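Local coordinates for rhizobiales Sp. Pch2 (Marine metagenome, PDB 6PB3), which is a Trip13-like AAA+ ATPase that probably remodels HORMA domain proteins and so regulates cGAS-like enzymes in bacteriophage immunity, at residues S37-M42 with P75-A80; E89-I94 with I200-R205. All coordinates share one frame; numbering follows the deposited sequence.

Contacts 1 and 2 lie side by side, their centres 9 Å apart, and pack two helices on one face of the central sheet. Their strands are sheet neighbours: Leu-79 N lies 2.8 Å from Met-201 O and Ile-77 O 2.9 Å from Met-201 N, both probable hydrogen bonds. Segments 37-42 and 89-94 meet where Leu-39 CD2 packs at 3.6 Å on Ile-94 CG2. Strand 76-81 of contact 1 runs through a probable Walker A loop into helix 87-93 of contact 2. A bound sulfate ion, apparently held by backbone amides of that loop and about 6 Å from the side chain of Cys-202, plausibly marks the nucleotide phosphate site.

Contact 1 of 2, residues S37-M42 with P75-A80; sequences SRLSKM and PLIVLA
Met-42, a selenomethionine, and Leu-39 close on Ile-77 from one helix, and the tight part of the contact is here. Met-42 CG comes within 3.6 Å of Ile-77 CD1, while Leu-39 CD1 lies 3.7 Å from Ile-77 CG2. With the CG1 of Ile-77 beside the backbone N (chi1 -58°), its CG2 faces Leu-39, while CD1 lies against Met-42 and also comes within 4.0 Å of Leu-39 CD1. The chain of Met-42 bends at chi2 and chi3, and it meets Ile-77 through its carbons, since SE is 5.4 Å from Ile-77 CD1. Packing is looser toward Leu-79, whose side chain crosses that of Leu-39 at about a right angle, with Leu-39 CD1 at 4.1 Å from Leu-79 CD2. All four residues are buried; in contrast, Arg-38 and Lys-41 are partly exposed, and Lys-41 NZ hydrogen-bonds to Leu-281 O and Tyr-284 O of a second subunit. The axes of segments 37-42 and 76-80 run nearly antiparallel (167°) and approach to 10.2 Å, a spacing suited to a helix layered on a sheet. In the surrounding fold Leu-43 and Leu-46 of helix 33-47 also touch Ile-77, and strand 219-223 contributes Ile-221 against Leu-39 and Phe-223 against Leu-79.

Contact 2 of 2, residues E89-I94 with I200-R205; sequences ELAETI and IMCTNR
Leu-90 O accepts two backbone N-H groups, from Ile-94 at 2.9 Å and from Thr-93 at 3.2 Å, in segment 89-94, which sets Ala-91 and Ile-94 against Ile-200. This is the core of a P-loop NTPase fold of the AAA+ type, in which helix 87-93, following the probable Walker A loop, packs on the central sheet. Thr-93 OG1 adds a side-chain bond to Glu-89 O at 2.8 Å, with a C=O...O angle of 146° and the donor tilted 20° from the carbonyl plane. Across the contact the interaction is wholly apolar. Ile-200 meets segment 89-94 with both its branches: CG2 meets Ala-91 CB at 3.8 Å, and CD1 reaches Ile-94 CG2 at the longer 4.2 Å. Leu-156 of the adjoining strand 151-157 touches both Ala-91 and Ile-200, extending the same apolar layer. Beyond Thr-203 the strand gives way to a loop with Asn-204, placed as in the sensor 1 motif of AAA+ proteins, and Asn-204 packs on Pro-211 of a neighbouring subunit. Closer to the helix, Cys-202 has its sulfur beside its own backbone N (chi1 -57°), which brings SG to 4.0 Å from Ala-91 CB.

Contact 1 of 2, residues S37-M42 with P75-A80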
ATOM      1  N   SER A  37     -33.848 -11.433 -13.249  1.00 48.06           N
ATOM      2  CA  SER A  37     -34.648 -10.757 -14.266  1.00 59.06           C
ATOM      3  C   SER A  37     -33.775  -9.967 -15.237  1.00 53.29           C
ATOM      4  O   SER A  37     -33.947 -10.054 -16.458  1.00 59.56           O
ATOM      5  CB  SER A  37     -35.659  -9.832 -13.584  1.00 53.19           C
ATOM      6  OG  SER A  37     -36.205  -8.896 -14.494  1.00 84.41           O
ATOM      7  N   ARG A  38     -32.835  -9.175 -14.715  1.00 56.52           N
ATOM      8  CA  ARG A  38     -31.991  -8.379 -15.603  1.00 58.73           C
ATOM      9  C   ARG A  38     -31.094  -9.269 -16.456  1.00 53.31           C
ATOM     10  O   ARG A  38     -30.987  -9.079 -17.672  1.00 53.29           O
ATOM     11  CB  ARG A  38     -31.147  -7.389 -14.802  1.00 55.22           C
ATOM     12  CG  ARG A  38     -31.946  -6.339 -14.084  1.00 58.19           C
ATOM     13  CD  ARG A  38     -31.014  -5.412 -13.282  1.00 56.66           C
ATOM     14  NE  ARG A  38     -31.794  -4.543 -12.410  1.00 64.21           N
ATOM     15  CZ  ARG A  38     -31.282  -3.764 -11.463  1.00 78.50           C
ATOM     16  NH1 ARG A  38     -29.975  -3.728 -11.249  1.00 81.45           N
ATOM     17  NH2 ARG A  38     -32.086  -3.013 -10.730  1.00 85.38           N
ATOM     18  N   LEU A  39     -30.453 -10.260 -15.836  1.00 46.14           N
ATOM     19  CA  LEU A  39     -29.606 -11.156 -16.612  1.00 49.26           C
ATOM     20  C   LEU A  39     -30.425 -11.880 -17.666  1.00 60.90           C
ATOM     21  O   LEU A  39     -30.033 -11.930 -18.837  1.00 51.73           O
ATOM     22  CB  LEU A  39     -28.886 -12.144 -15.685  1.00 42.87           C
ATOM     23  CG  LEU A  39     -27.935 -13.123 -16.376  1.00 48.44           C
ATOM     24  CD1 LEU A  39     -26.904 -12.323 -17.194  1.00 51.69           C
ATOM     25  CD2 LEU A  39     -27.230 -14.108 -15.405  1.00 43.97           C
ATOM     26  N   SER A  40     -31.600 -12.395 -17.284  1.00 49.58           N
ATOM     27  CA  SER A  40     -32.403 -13.166 -18.226  1.00 50.80           C
ATOM     28  C   SER A  40     -32.906 -12.286 -19.366  1.00 52.00           C
ATOM     29  O   SER A  40     -32.895 -12.690 -20.537  1.00 49.04           O
ATOM     30  CB  SER A  40     -33.582 -13.843 -17.490  1.00 48.54           C
ATOM     31  OG  SER A  40     -34.632 -14.118 -18.386  1.00 77.17           O
ATOM     32  N   LYS A  41     -33.394 -11.092 -19.042  1.00 51.69           N
ATOM     33  CA  LYS A  41     -33.979 -10.263 -20.088  1.00 50.12           C
ATOM     34  C   LYS A  41     -32.906  -9.700 -21.024  1.00 55.51           C
ATOM     35  O   LYS A  41     -33.137  -9.580 -22.235  1.00 51.54           O
ATOM     36  CB  LYS A  41     -34.810  -9.151 -19.454  1.00 47.06           C
ATOM     37  CG  LYS A  41     -36.091  -9.638 -18.737  1.00 48.95           C
ATOM     38  CD  LYS A  41     -36.682  -8.510 -17.892  1.00 54.43           C
ATOM     39  CE  LYS A  41     -38.119  -8.806 -17.424  1.00 56.95           C
ATOM     40  NZ  LYS A  41     -38.652  -7.611 -16.692  1.00 64.18           N
HETATM   41  N   MSE A  42     -31.731  -9.350 -20.492  1.00 55.97           N
HETATM   42  CA  MSE A  42     -30.653  -8.795 -21.329  1.00 50.25           C
HETATM   43  C   MSE A  42     -30.169  -9.835 -22.337  1.00 61.88           C
HETATM   44  O   MSE A  42     -29.965  -9.537 -23.524  1.00 49.64           O
HETATM   45  CB  MSE A  42     -29.475  -8.308 -20.471  1.00 49.41           C
HETATM   46  CG  MSE A  42     -28.374  -7.582 -21.252  1.00 54.72           C
HETATM   47 SE   MSE A  42     -28.990  -5.965 -22.204  0.68 67.00          SE
HETATM   48  CE  MSE A  42     -29.142  -6.619 -23.939  1.00 69.10           C
ATOM     49  N   PRO A  75     -22.440  -8.193 -27.471  1.00 50.12           N
ATOM     50  CA  PRO A  75     -23.224  -9.161 -26.659  1.00 49.55           C
ATOM     51  C   PRO A  75     -22.446  -9.780 -25.503  1.00 56.19           C
ATOM     52  O   PRO A  75     -22.205 -10.987 -25.434  1.00 55.51           O
ATOM     53  CB  PRO A  75     -23.647 -10.202 -27.706  1.00 51.24           C
ATOM     54  CG  PRO A  75     -22.551 -10.182 -28.715  1.00 53.38           C
ATOM     55  CD  PRO A  75     -22.014  -8.761 -28.764  1.00 51.23           C
ATOM     56  N   LEU A  76     -22.085  -8.943 -24.533  1.00 47.08           N
ATOM     57  CA  LEU A  76     -21.339  -9.358 -23.355  1.00 51.90           C
ATOM     58  C   LEU A  76     -22.052  -8.831 -22.122  1.00 55.21           C
ATOM     59  O   LEU A  76     -22.436  -7.659 -22.081  1.00 52.69           O
ATOM     60  CB  LEU A  76     -19.893  -8.831 -23.398  1.00 48.95           C
ATOM     61  CG  LEU A  76     -19.102  -8.844 -22.084  1.00 54.92           C
ATOM     62  CD1 LEU A  76     -18.706 -10.265 -21.673  1.00 50.12           C
ATOM     63  CD2 LEU A  76     -17.854  -7.938 -22.176  1.00 56.96           C
ATOM     64  N   ILE A  77     -22.206  -9.684 -21.115  1.00 51.15           N
ATOM     65  CA  ILE A  77     -22.784  -9.296 -19.833  1.00 50.19           C
ATOM     66  C   ILE A  77     -21.789  -9.645 -18.740  1.00 49.62           C
ATOM     67  O   ILE A  77     -21.296 -10.779 -18.676  1.00 56.64           O
ATOM     68  CB  ILE A  77     -24.138  -9.986 -19.577  1.00 48.03           C
ATOM     69  CG1 ILE A  77     -25.112  -9.647 -20.701  1.00 46.64           C
ATOM     70  CG2 ILE A  77     -24.704  -9.533 -18.228  1.00 44.52           C
ATOM     71  CD1 ILE A  77     -26.384 -10.490 -20.713  1.00 44.96           C
ATOM     72  N   VAL A  78     -21.504  -8.678 -17.876  1.00 49.68           N
ATOM     73  CA  VAL A  78     -20.544  -8.843 -16.793  1.00 54.84           C
ATOM     74  C   VAL A  78     -21.313  -8.979 -15.487  1.00 53.28           C
ATOM     75  O   VAL A  78     -22.173  -8.146 -15.178  1.00 49.96           O
ATOM     76  CB  VAL A  78     -19.562  -7.661 -16.745  1.00 51.39           C
ATOM     77  CG1 VAL A  78     -18.697  -7.714 -15.473  1.00 49.20           C
ATOM     78  CG2 VAL A  78     -18.654  -7.697 -17.961  1.00 46.04           C
ATOM     79  N   LEU A  79     -21.014 -10.031 -14.728  1.00 52.52           N
ATOM     80  CA  LEU A  79     -21.499 -10.199 -13.362  1.00 42.04           C
ATOM     81  C   LEU A  79     -20.338  -9.915 -12.432  1.00 47.38           C
ATOM     82  O   LEU A  79     -19.342 -10.645 -12.450  1.00 59.57           O
ATOM     83  CB  LEU A  79     -22.047 -11.613 -13.123  1.00 50.12           C
ATOM     84  CG  LEU A  79     -23.082 -12.194 -14.082  1.00 56.22           C
ATOM     85  CD1 LEU A  79     -23.660 -13.508 -13.491  1.00 53.15           C
ATOM     86  CD2 LEU A  79     -24.190 -11.205 -14.361  1.00 49.60           C
ATOM     87  N   ALA A  80     -20.464  -8.863 -11.619  1.00 55.17           N
ATOM     88  CA  ALA A  80     -19.368  -8.390 -10.782  1.00 55.55           C
ATOM     89  C   ALA A  80     -19.826  -8.257  -9.336  1.00 51.52           C
ATOM     90  O   ALA A  80     -20.948  -7.808  -9.078  1.00 52.82           O
ATOM     91  CB  ALA A  80     -18.854  -7.026 -11.269  1.00 53.60           C
TER

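Contact 2 of 2, residues E89-I94 with I200-R205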
ATOM      1  N   GLU A  89     -23.356 -19.616  -9.927  1.00 52.02           N
ATOM      2  CA  GLU A  89     -24.531 -20.472  -9.933  1.00 53.67           C
ATOM      3  C   GLU A  89     -25.652 -19.831 -10.736  1.00 63.34           C
ATOM      4  O   GLU A  89     -26.385 -20.520 -11.455  1.00 61.05           O
ATOM      5  CB  GLU A  89     -24.968 -20.762  -8.497  1.00 58.60           C
ATOM      6  CG  GLU A  89     -26.226 -21.602  -8.382  1.00 64.79           C
ATOM      7  CD  GLU A  89     -25.950 -23.088  -8.462  1.00 74.06           C
ATOM      8  OE1 GLU A  89     -24.840 -23.474  -8.897  1.00 73.70           O
ATOM      9  OE2 GLU A  89     -26.849 -23.871  -8.083  1.00 66.12           O
ATOM     10  N   LEU A  90     -25.778 -18.506 -10.660  1.00 51.17           N
ATOM     11  CA  LEU A  90     -26.765 -17.825 -11.496  1.00 53.22           C
ATOM     12  C   LEU A  90     -26.408 -17.941 -12.975  1.00 45.60           C
ATOM     13  O   LEU A  90     -27.262 -18.267 -13.807  1.00 49.28           O
ATOM     14  CB  LEU A  90     -26.877 -16.359 -11.076  1.00 51.55           C
ATOM     15  CG  LEU A  90     -27.868 -15.522 -11.880  1.00 57.34           C
ATOM     16  CD1 LEU A  90     -29.298 -16.062 -11.684  1.00 50.41           C
ATOM     17  CD2 LEU A  90     -27.792 -14.074 -11.474  1.00 53.65           C
ATOM     18  N   ALA A  91     -25.142 -17.704 -13.322  1.00 51.40           N
ATOM     19  CA  ALA A  91     -24.760 -17.745 -14.727  1.00 52.03           C
ATOM     20  C   ALA A  91     -24.917 -19.141 -15.312  1.00 54.96           C
ATOM     21  O   ALA A  91     -25.204 -19.278 -16.505  1.00 49.74           O
ATOM     22  CB  ALA A  91     -23.319 -17.249 -14.894  1.00 53.46           C
ATOM     23  N   GLU A  92     -24.706 -20.181 -14.502  1.00 51.14           N
ATOM     24  CA  GLU A  92     -24.792 -21.552 -14.989  1.00 50.75           C
ATOM     25  C   GLU A  92     -26.216 -22.051 -15.122  1.00 58.88           C
ATOM     26  O   GLU A  92     -26.426 -23.108 -15.723  1.00 61.29           O
ATOM     27  CB  GLU A  92     -24.040 -22.501 -14.059  1.00 51.46           C
ATOM     28  CG  GLU A  92     -22.527 -22.348 -14.082  1.00 55.75           C
ATOM     29  CD  GLU A  92     -21.867 -23.328 -13.125  1.00 68.53           C
ATOM     30  OE1 GLU A  92     -22.592 -23.905 -12.286  1.00 65.54           O
ATOM     31  OE2 GLU A  92     -20.635 -23.523 -13.207  1.00 69.33           O
ATOM     32  N   THR A  93     -27.195 -21.351 -14.558  1.00 52.13           N
ATOM     33  CA  THR A  93     -28.567 -21.831 -14.612  1.00 61.29           C
ATOM     34  C   THR A  93     -29.539 -20.882 -15.298  1.00 52.82           C
ATOM     35  O   THR A  93     -30.625 -21.326 -15.691  1.00 54.30           O
ATOM     36  CB  THR A  93     -29.082 -22.129 -13.196  1.00 54.65           C
ATOM     37  OG1 THR A  93     -28.978 -20.949 -12.384  1.00 50.12           O
ATOM     38  CG2 THR A  93     -28.262 -23.244 -12.574  1.00 59.76           C
ATOM     39  N   ILE A  94     -29.171 -19.610 -15.475  1.00 52.80           N
ATOM     40  CA  ILE A  94     -30.083 -18.587 -15.978  1.00 54.92           C
ATOM     41  C   ILE A  94     -30.596 -18.906 -17.373  1.00 54.45           C
ATOM     42  O   ILE A  94     -31.649 -18.394 -17.775  1.00 50.31           O
ATOM     43  CB  ILE A  94     -29.378 -17.211 -15.947  1.00 48.59           C
ATOM     44  CG1 ILE A  94     -30.387 -16.068 -16.047  1.00 43.40           C
ATOM     45  CG2 ILE A  94     -28.313 -17.112 -17.045  1.00 46.18           C
ATOM     46  CD1 ILE A  94     -31.478 -16.151 -14.988  1.00 49.52           C
ATOM     47  N   ILE A 200     -21.357 -14.404 -21.076  1.00 48.26           N
ATOM     48  CA  ILE A 200     -21.468 -14.032 -19.675  1.00 46.54           C
ATOM     49  C   ILE A 200     -20.091 -14.167 -19.063  1.00 48.31           C
ATOM     50  O   ILE A 200     -19.445 -15.220 -19.180  1.00 53.40           O
ATOM     51  CB  ILE A 200     -22.468 -14.918 -18.910  1.00 49.64           C
ATOM     52  CG1 ILE A 200     -23.863 -14.818 -19.532  1.00 55.38           C
ATOM     53  CG2 ILE A 200     -22.451 -14.549 -17.409  1.00 46.00           C
ATOM     54  CD1 ILE A 200     -24.865 -15.828 -18.989  1.00 55.22           C
HETATM   55  N   MSE A 201     -19.649 -13.134 -18.383  1.00 55.37           N
HETATM   56  CA  MSE A 201     -18.433 -13.350 -17.635  1.00 54.72           C
HETATM   57  C   MSE A 201     -18.557 -12.844 -16.217  1.00 50.25           C
HETATM   58  O   MSE A 201     -19.159 -11.807 -15.951  1.00 61.41           O
HETATM   59  CB  MSE A 201     -17.262 -12.724 -18.358  1.00 55.83           C
HETATM   60  CG  MSE A 201     -17.250 -11.250 -18.429  1.00 75.23           C
HETATM   61 SE   MSE A 201     -15.391 -10.922 -18.836  0.85109.22          SE
HETATM   62  CE  MSE A 201     -14.666 -11.756 -17.274  1.00 87.65           C
ATOM     63  N   CYS A 202     -17.982 -13.607 -15.299  1.00 57.98           N
ATOM     64  CA  CYS A 202     -18.050 -13.316 -13.879  1.00 49.24           C
ATOM     65  C   CYS A 202     -16.690 -12.828 -13.410  1.00 57.51           C
ATOM     66  O   CYS A 202     -15.655 -13.341 -13.844  1.00 62.33           O
ATOM     67  CB  CYS A 202     -18.475 -14.568 -13.070  1.00 51.73           C
ATOM     68  SG  CYS A 202     -20.060 -15.257 -13.606  1.00 66.20           S
ATOM     69  N   THR A 203     -16.707 -11.850 -12.508  1.00 56.40           N
ATOM     70  CA  THR A 203     -15.505 -11.321 -11.891  1.00 58.28           C
ATOM     71  C   THR A 203     -15.864 -10.904 -10.476  1.00 57.35           C
ATOM     72  O   THR A 203     -17.003 -10.518 -10.195  1.00 60.84           O
ATOM     73  CB  THR A 203     -14.942 -10.135 -12.676  1.00 67.65           C
ATOM     74  OG1 THR A 203     -13.725  -9.704 -12.071  1.00 72.19           O
ATOM     75  CG2 THR A 203     -15.935  -8.984 -12.683  1.00 57.92           C
ATOM     76  N   ASN A 204     -14.897 -11.011  -9.575  1.00 58.79           N
ATOM     77  CA  ASN A 204     -15.129 -10.535  -8.219  1.00 71.13           C
ATOM     78  C   ASN A 204     -15.124  -9.018  -8.175  1.00 92.90           C
ATOM     79  O   ASN A 204     -16.039  -8.399  -7.620  1.00100.92           O
ATOM     80  CB  ASN A 204     -14.077 -11.110  -7.282  1.00 71.43           C
ATOM     81  CG  ASN A 204     -13.989 -12.596  -7.395  1.00 96.34           C
ATOM     82  OD1 ASN A 204     -14.976 -13.272  -7.711  1.00 93.52           O
ATOM     83  ND2 ASN A 204     -12.800 -13.124  -7.166  1.00122.83           N
ATOM     84  N   ARG A 205     -14.112  -8.396  -8.764  1.00 82.87           N
ATOM     85  CA  ARG A 205     -14.055  -6.945  -8.830  1.00 88.03           C
ATOM     86  C   ARG A 205     -13.974  -6.501 -10.277  1.00 68.42           C
ATOM     87  O   ARG A 205     -13.070  -6.908 -11.010  1.00 81.99           O
ATOM     88  CB  ARG A 205     -12.876  -6.392  -8.054  1.00 85.57           C
ATOM     89  CG  ARG A 205     -13.149  -5.012  -7.501  1.00116.00           C
ATOM     90  CD  ARG A 205     -13.794  -5.083  -6.123  1.00126.11           C
ATOM     91  NE  ARG A 205     -13.798  -3.772  -5.475  1.00134.97           N
ATOM     92  CZ  ARG A 205     -13.821  -3.578  -4.158  1.00131.16           C
ATOM     93  NH1 ARG A 205     -13.837  -4.613  -3.325  1.00129.53           N
ATOM     94  NH2 ARG A 205     -13.823  -2.341  -3.673  1.00123.16           N
TER